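Side-chain contacts in glycoside Hydrolase (Bacteroides plebeius, PDB 5T3B), which probably hydrolyses glycosidic bonds in a polysaccharide, as expected of a glycoside hydrolase family 50 enzyme from a human gut bacterium: residues Lys174-Asn177 against Asp178-Ser182; Thr60-Leu63 against Pro64-Val67; Asn262-Leu265 against Asp266-Lys270. All blocks are in the same frame, centred on the assembly; numbering follows the deposited sequence.

Interaction 1 of 3, residues Lys174-Asn177 against Asp178-Ser182; sequences KAVN and DYNKS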
# COMPACT_ATOMS: atom_id res chain seq x y z
N LYS A 174 -10.47 3.68 16.02
CA LYS A 174 -11.56 3.31 16.96
C LYS A 174 -12.93 3.56 16.30
O LYS A 174 -13.83 2.78 16.50
CB LYS A 174 -11.42 4.06 18.26
CG LYS A 174 -12.49 3.72 19.26
CD LYS A 174 -12.17 4.14 20.63
CE LYS A 174 -13.11 3.46 21.61
NZ LYS A 174 -14.55 3.69 21.38
N ALA A 175 -13.07 4.65 15.57
CA ALA A 175 -14.35 4.96 14.93
C ALA A 175 -14.79 3.83 14.03
O ALA A 175 -15.93 3.39 14.08
CB ALA A 175 -14.26 6.25 14.17
N VAL A 176 -13.90 3.38 13.18
CA VAL A 176 -14.21 2.31 12.24
C VAL A 176 -14.41 0.97 13.01
O VAL A 176 -15.31 0.21 12.69
CB VAL A 176 -13.14 2.19 11.19
CG1 VAL A 176 -13.35 0.99 10.33
CG2 VAL A 176 -13.10 3.46 10.34
N ASN A 177 -13.56 0.74 14.00
CA ASN A 177 -13.66 -0.48 14.77
C ASN A 177 -15.00 -0.60 15.47
O ASN A 177 -15.66 -1.63 15.44
CB ASN A 177 -12.45 -0.56 15.72
CG ASN A 177 -12.24 -1.93 16.31
OD1 ASN A 177 -12.81 -2.27 17.35
ND2 ASN A 177 -11.40 -2.69 15.67
N ASP A 178 -15.42 0.51 16.08
CA ASP A 178 -16.72 0.55 16.79
C ASP A 178 -17.85 0.33 15.78
O ASP A 178 -18.83 -0.43 16.03
CB ASP A 178 -16.93 1.92 17.45
CG ASP A 178 -16.09 2.13 18.70
OD1 ASP A 178 -15.54 1.16 19.24
OD2 ASP A 178 -15.99 3.30 19.14
N TYR A 179 -17.79 1.01 14.64
CA TYR A 179 -18.80 0.87 13.61
C TYR A 179 -18.94 -0.57 13.12
O TYR A 179 -20.03 -1.10 12.99
CB TYR A 179 -18.55 1.84 12.46
CG TYR A 179 -19.39 1.58 11.24
CD1 TYR A 179 -20.64 2.16 11.08
CD2 TYR A 179 -18.91 0.74 10.26
CE1 TYR A 179 -21.38 1.83 9.90
CE2 TYR A 179 -19.57 0.43 9.11
CZ TYR A 179 -20.78 0.96 8.93
OH TYR A 179 -21.52 0.62 7.78
N ASN A 180 -17.83 -1.21 12.84
CA ASN A 180 -17.87 -2.54 12.29
C ASN A 180 -18.43 -3.57 13.24
O ASN A 180 -19.04 -4.53 12.79
CB ASN A 180 -16.47 -2.97 11.83
CG ASN A 180 -16.02 -2.31 10.58
OD1 ASN A 180 -16.81 -1.76 9.81
ND2 ASN A 180 -14.72 -2.35 10.33
N LYS A 181 -18.30 -3.32 14.52
CA LYS A 181 -18.84 -4.26 15.51
C LYS A 181 -20.34 -4.36 15.44
O LYS A 181 -20.92 -5.43 15.64
CB LYS A 181 -18.43 -3.89 16.92
CG LYS A 181 -17.02 -4.26 17.24
CD LYS A 181 -16.77 -3.71 18.63
CE LYS A 181 -15.49 -4.03 19.22
NZ LYS A 181 -15.42 -3.15 20.41
N SER A 182 -21.03 -3.24 15.14
CA SER A 182 -22.51 -3.33 15.09
C SER A 182 -23.13 -3.32 13.73
O SER A 182 -24.32 -3.65 13.57
CB SER A 182 -23.18 -2.32 15.97
OG SER A 182 -22.69 -1.10 15.54
O HOH W 1 -13.70 -0.75 19.37

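Interaction 2 of 3, residues Thr60-Leu63 against Pro64-Val67; sequences TRIL and PYLV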
# COMPACT_ATOMS: atom_id res chain seq x y z
N THR A 60 -0.82 7.36 -22.25
CA THR A 60 -1.64 6.84 -21.15
C THR A 60 -2.71 5.90 -21.70
O THR A 60 -3.32 6.16 -22.76
CB THR A 60 -2.25 8.06 -20.42
OG1 THR A 60 -1.20 8.91 -19.98
CG2 THR A 60 -3.06 7.75 -19.27
N ARG A 61 -3.00 4.87 -20.92
CA ARG A 61 -3.98 3.85 -21.19
C ARG A 61 -5.17 4.10 -20.29
O ARG A 61 -5.04 3.98 -19.06
CB ARG A 61 -3.39 2.44 -20.96
CG ARG A 61 -4.40 1.34 -21.25
CD ARG A 61 -3.73 -0.03 -21.30
NE ARG A 61 -3.19 -0.43 -20.00
CZ ARG A 61 -2.76 -1.65 -19.71
NH1 ARG A 61 -2.93 -2.66 -20.56
NH2 ARG A 61 -2.22 -1.86 -18.53
N ILE A 62 -6.35 4.34 -20.87
CA ILE A 62 -7.54 4.47 -20.10
C ILE A 62 -8.59 3.39 -20.49
O ILE A 62 -8.55 2.83 -21.59
CB ILE A 62 -8.17 5.89 -20.16
CG1 ILE A 62 -8.59 6.29 -21.58
CG2 ILE A 62 -7.23 6.93 -19.59
CD1 ILE A 62 -9.47 7.54 -21.62
N LEU A 63 -9.54 3.17 -19.59
CA LEU A 63 -10.47 2.05 -19.71
C LEU A 63 -11.30 2.05 -21.01
O LEU A 63 -11.41 0.97 -21.64
CB LEU A 63 -11.32 1.94 -18.49
CG LEU A 63 -12.17 0.69 -18.39
CD1 LEU A 63 -11.35 -0.60 -18.33
CD2 LEU A 63 -13.09 0.77 -17.17
N PRO A 64 -11.79 3.20 -21.46
CA PRO A 64 -12.57 3.22 -22.71
C PRO A 64 -11.81 2.79 -23.94
O PRO A 64 -12.44 2.47 -24.95
CB PRO A 64 -12.97 4.69 -22.80
CG PRO A 64 -13.02 5.17 -21.41
CD PRO A 64 -11.86 4.52 -20.78
N TYR A 65 -10.47 2.79 -23.89
CA TYR A 65 -9.65 2.58 -25.06
C TYR A 65 -8.83 1.31 -25.02
O TYR A 65 -7.85 1.15 -25.74
CB TYR A 65 -8.78 3.84 -25.27
CG TYR A 65 -9.60 5.11 -25.62
CD1 TYR A 65 -10.77 5.04 -26.34
CD2 TYR A 65 -9.15 6.36 -25.19
CE1 TYR A 65 -11.49 6.17 -26.67
CE2 TYR A 65 -9.84 7.50 -25.55
CZ TYR A 65 -11.01 7.40 -26.30
OH TYR A 65 -11.66 8.54 -26.66
N LEU A 66 -9.22 0.40 -24.14
CA LEU A 66 -8.67 -0.95 -24.16
C LEU A 66 -9.25 -1.76 -25.27
O LEU A 66 -10.45 -1.85 -25.40
CB LEU A 66 -9.17 -1.69 -22.98
CG LEU A 66 -8.64 -1.30 -21.75
CD1 LEU A 66 -8.89 -2.44 -20.66
CD2 LEU A 66 -7.18 -1.01 -21.78
N VAL A 67 -8.39 -2.29 -26.14
CA VAL A 67 -8.91 -3.04 -27.29
C VAL A 67 -9.38 -4.43 -26.83
O VAL A 67 -8.62 -5.16 -26.18
CB VAL A 67 -7.81 -3.17 -28.40
CG1 VAL A 67 -8.26 -4.10 -29.54
CG2 VAL A 67 -7.41 -1.79 -28.92

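Interaction 3 of 3, residues Asn262-Leu265 against Asp266-Lys270; sequences NRLL and DRFLK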
# COMPACT_ATOMS: atom_id res chain seq x y z
N ASN A 262 22.70 7.65 0.15
CA ASN A 262 23.23 7.07 1.34
C ASN A 262 22.90 5.60 1.52
O ASN A 262 21.78 5.22 1.88
CB ASN A 262 22.70 7.81 2.55
CG ASN A 262 23.56 9.02 2.99
OD1 ASN A 262 23.01 10.06 3.14
ND2 ASN A 262 24.88 8.85 3.25
N ARG A 263 23.90 4.79 1.27
CA ARG A 263 23.69 3.38 1.49
C ARG A 263 23.64 3.05 2.99
O ARG A 263 24.37 3.60 3.82
CB ARG A 263 24.81 2.65 0.90
CG ARG A 263 24.85 2.78 -0.59
CD ARG A 263 25.85 1.83 -1.23
NE ARG A 263 27.22 2.04 -0.77
CZ ARG A 263 28.33 1.68 -1.42
NH1 ARG A 263 28.32 1.07 -2.63
NH2 ARG A 263 29.48 1.91 -0.83
N LEU A 264 22.84 2.06 3.31
CA LEU A 264 22.64 1.62 4.68
C LEU A 264 23.91 1.11 5.31
O LEU A 264 24.28 1.50 6.42
CB LEU A 264 21.52 0.57 4.76
CG LEU A 264 21.08 0.24 6.17
CD1 LEU A 264 20.31 1.34 6.84
CD2 LEU A 264 20.22 -1.01 6.14
N LEU A 265 24.57 0.22 4.60
CA LEU A 265 25.75 -0.46 5.15
C LEU A 265 26.87 0.57 5.41
O LEU A 265 27.46 0.58 6.50
CB LEU A 265 26.23 -1.59 4.25
CG LEU A 265 27.46 -2.37 4.64
CD1 LEU A 265 27.34 -2.86 6.06
CD2 LEU A 265 27.65 -3.51 3.64
N ASP A 266 27.07 1.51 4.49
CA ASP A 266 28.05 2.59 4.71
C ASP A 266 27.77 3.39 5.98
O ASP A 266 28.65 3.63 6.82
CB ASP A 266 28.05 3.58 3.56
CG ASP A 266 28.61 3.03 2.28
OD1 ASP A 266 29.01 1.87 2.21
OD2 ASP A 266 28.62 3.82 1.31
N ARG A 267 26.49 3.77 6.15
CA ARG A 267 26.11 4.56 7.32
C ARG A 267 26.29 3.75 8.63
O ARG A 267 26.74 4.32 9.62
CB ARG A 267 24.67 5.14 7.22
CG ARG A 267 24.56 6.45 6.40
CD ARG A 267 23.11 6.88 6.11
NE ARG A 267 22.34 5.83 5.36
CZ ARG A 267 21.02 5.68 5.38
NH1 ARG A 267 20.25 6.45 6.07
NH2 ARG A 267 20.48 4.78 4.62
N PHE A 268 25.99 2.44 8.63
CA PHE A 268 26.16 1.68 9.84
C PHE A 268 27.66 1.62 10.20
O PHE A 268 28.00 1.74 11.35
CB PHE A 268 25.62 0.27 9.73
CG PHE A 268 24.13 0.13 9.92
CD1 PHE A 268 23.23 1.16 9.72
CD2 PHE A 268 23.63 -1.06 10.35
CE1 PHE A 268 21.89 1.00 9.95
CE2 PHE A 268 22.27 -1.24 10.47
CZ PHE A 268 21.38 -0.21 10.25
N LEU A 269 28.49 1.46 9.18
CA LEU A 269 29.94 1.34 9.45
C LEU A 269 30.53 2.61 9.98
O LEU A 269 31.61 2.58 10.59
CB LEU A 269 30.67 0.86 8.21
CG LEU A 269 30.43 -0.62 7.78
CD1 LEU A 269 31.00 -0.88 6.40
CD2 LEU A 269 30.96 -1.58 8.81
N LYS A 270 29.89 3.74 9.63
CA LYS A 270 30.35 5.06 10.10
C LYS A 270 29.73 5.54 11.44
O LYS A 270 30.05 6.60 11.93
CB LYS A 270 30.16 6.10 8.98
CG LYS A 270 30.97 5.87 7.72
CD LYS A 270 32.47 5.89 7.96
CE LYS A 270 33.25 6.49 6.79
NZ LYS A 270 34.62 6.81 7.28
O HOH W 2 26.66 5.77 0.56

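Interaction 1 of 3, residues Lys174-Asn177 against Asp178-Ser182
Lys174 and Asp178, one helical turn apart, are joined by a salt bridge in which Lys174 NZ lies 2.7 Å from Asp178 OD2, on the syn lone pair of that oxygen. The lysine leaves the helix with CG anti to the backbone N (chi1 -180°) and runs extended until a bend at chi4 turns the ammonium back to the carboxylate. The lysine chain slants across the acid, its CG passing 3.5 Å from Asp178 OD2. Ala175 contributes its carbonyl, which accepts from Tyr179 N. At Val176 the carbonyl receives Asn180 N, while Val176 CG1 packs beside Asn180 ND2 at 3.6 Å, the two side chains pointing the same way. Asn177 brings its amide oxygen to a water that donates to Asn177 OD1 and Asp178 OD1, each at 2.7 Å, and accepts from Lys181 NZ at 3.1 Å. The extended Lys181 brings CE within 3.7 Å of Asn177 OD1. The acid thus has a lysine on one oxygen and a water-linked lysine on the other, which probably favours its charged form. Tyr179 OH bonds to Ser185 O, Asn180 ND2 to Leu187 O and Asn177 ND2 to Met239 O. Separately, Ala175 packs on Val145 and Tyr179 on Asp146, Val149 and Gln153 of helix 145-158, and helix 169-182 sits in the beta-alpha-beta unit between parallel strands 163-165 and 188-190.

Interaction 2 of 3, residues Thr60-Leu63 against Pro64-Val67
Ile62 and Tyr65 lie side by side and point the same way, with Ile62 CG1 3.7 Å from Tyr65 CD2. The isoleucine reaches the ring because CG1 stands between the backbone N and the carbonyl carbon (chi1 62°), which also sets it 3.8 Å from Pro64 CD, the two side chains crossing at a slant. Pro64 CB lies above one face of the tyrosine ring, offset toward the rim. Leu66 slants across both Leu63 and Arg61, sending a methyl to each: CD1 touches Leu63 CD1 at 3.9 Å, and CD2 rests 3.6 Å from Arg61 CD. The guanidinium itself makes a salt bridge with Glu428 and a cation-pi contact with Tyr33, while Tyr65 OH bonds to Pro25 O. Two backbone bonds close the turn: Tyr65 N donates to Ile62 O at 3.0 Å, from above the carbonyl plane, and Leu66 N makes a weak bond to Leu63 O at 3.4 Å. These successive i to i+3 bonds make a single 3-10 turn at Leu63 and Pro64; it kinks the chain where strand 56-60 ends, after which Tyr65 and Val67 resume backbone bonds to strand 39-48, and its apolar side chains pack on helices 412-427 and 472-480.

Interaction 3 of 3, residues Asn262-Leu265 against Asp266-Lys270
Arg263 and Asp266 form a salt bridge across the first turn of helix 264-269, where Arg263 holds the N-cap position. A bend at chi3 (-59°) turns the NE and NH2 edge of the arginine back to grip the carboxylate side-on, the two planes 79° apart. Arg263 NH2 is 3.0 Å from Asp266 OD2 and 3.1 Å from Asp266 OD1, meeting the syn lone pair of each, whereas Arg263 NE reaches Asp266 OD2 at 3.1 Å from above the carboxylate plane. Arg263 NH1 has a second acid, Asp300, at the start of helix 300-324. With an alanine here, Asp266 and Asp300 would probably both lose their cationic mate. A water accepts from Arg263 N and donates to Asp266 OD2. Arg267 N bonds to Arg263 O, the opening backbone bond of the helix. Arg267, one of whose two conformers is described, has Asn262 CB over a face of its guanidinium and a salt bridge to Asp256. Apolar packing is made by two i to i+4 pairs: Leu265 CD1 lies 4.2 Å from Leu269 CD1, and Leu264 makes a CH-pi contact with Phe268, its CG over the ring face, 4.3 Å from the centroid and 26° off the normal.

Overall arrangement
Along the chain the order is interaction 2, then interaction 1, then interaction 3, each ending before the next begins. They do not touch: the centres of 1 and 2 are about 38 Å apart, those of 1 and 3 about 44 Å and those of 2 and 3 about 45 Å. Interactions 1 and 3 lie on opposite sides of the chain's centre. No helix or strand is common to them. Interaction 1 sits on helix 169-182, interaction 2 follows strand 56-60 and packs on helices 412-427 and 472-480, and interaction 3 opens helix 264-269 against helices 277-288 and 300-324. Each is a local contact set in a different region of the single chain.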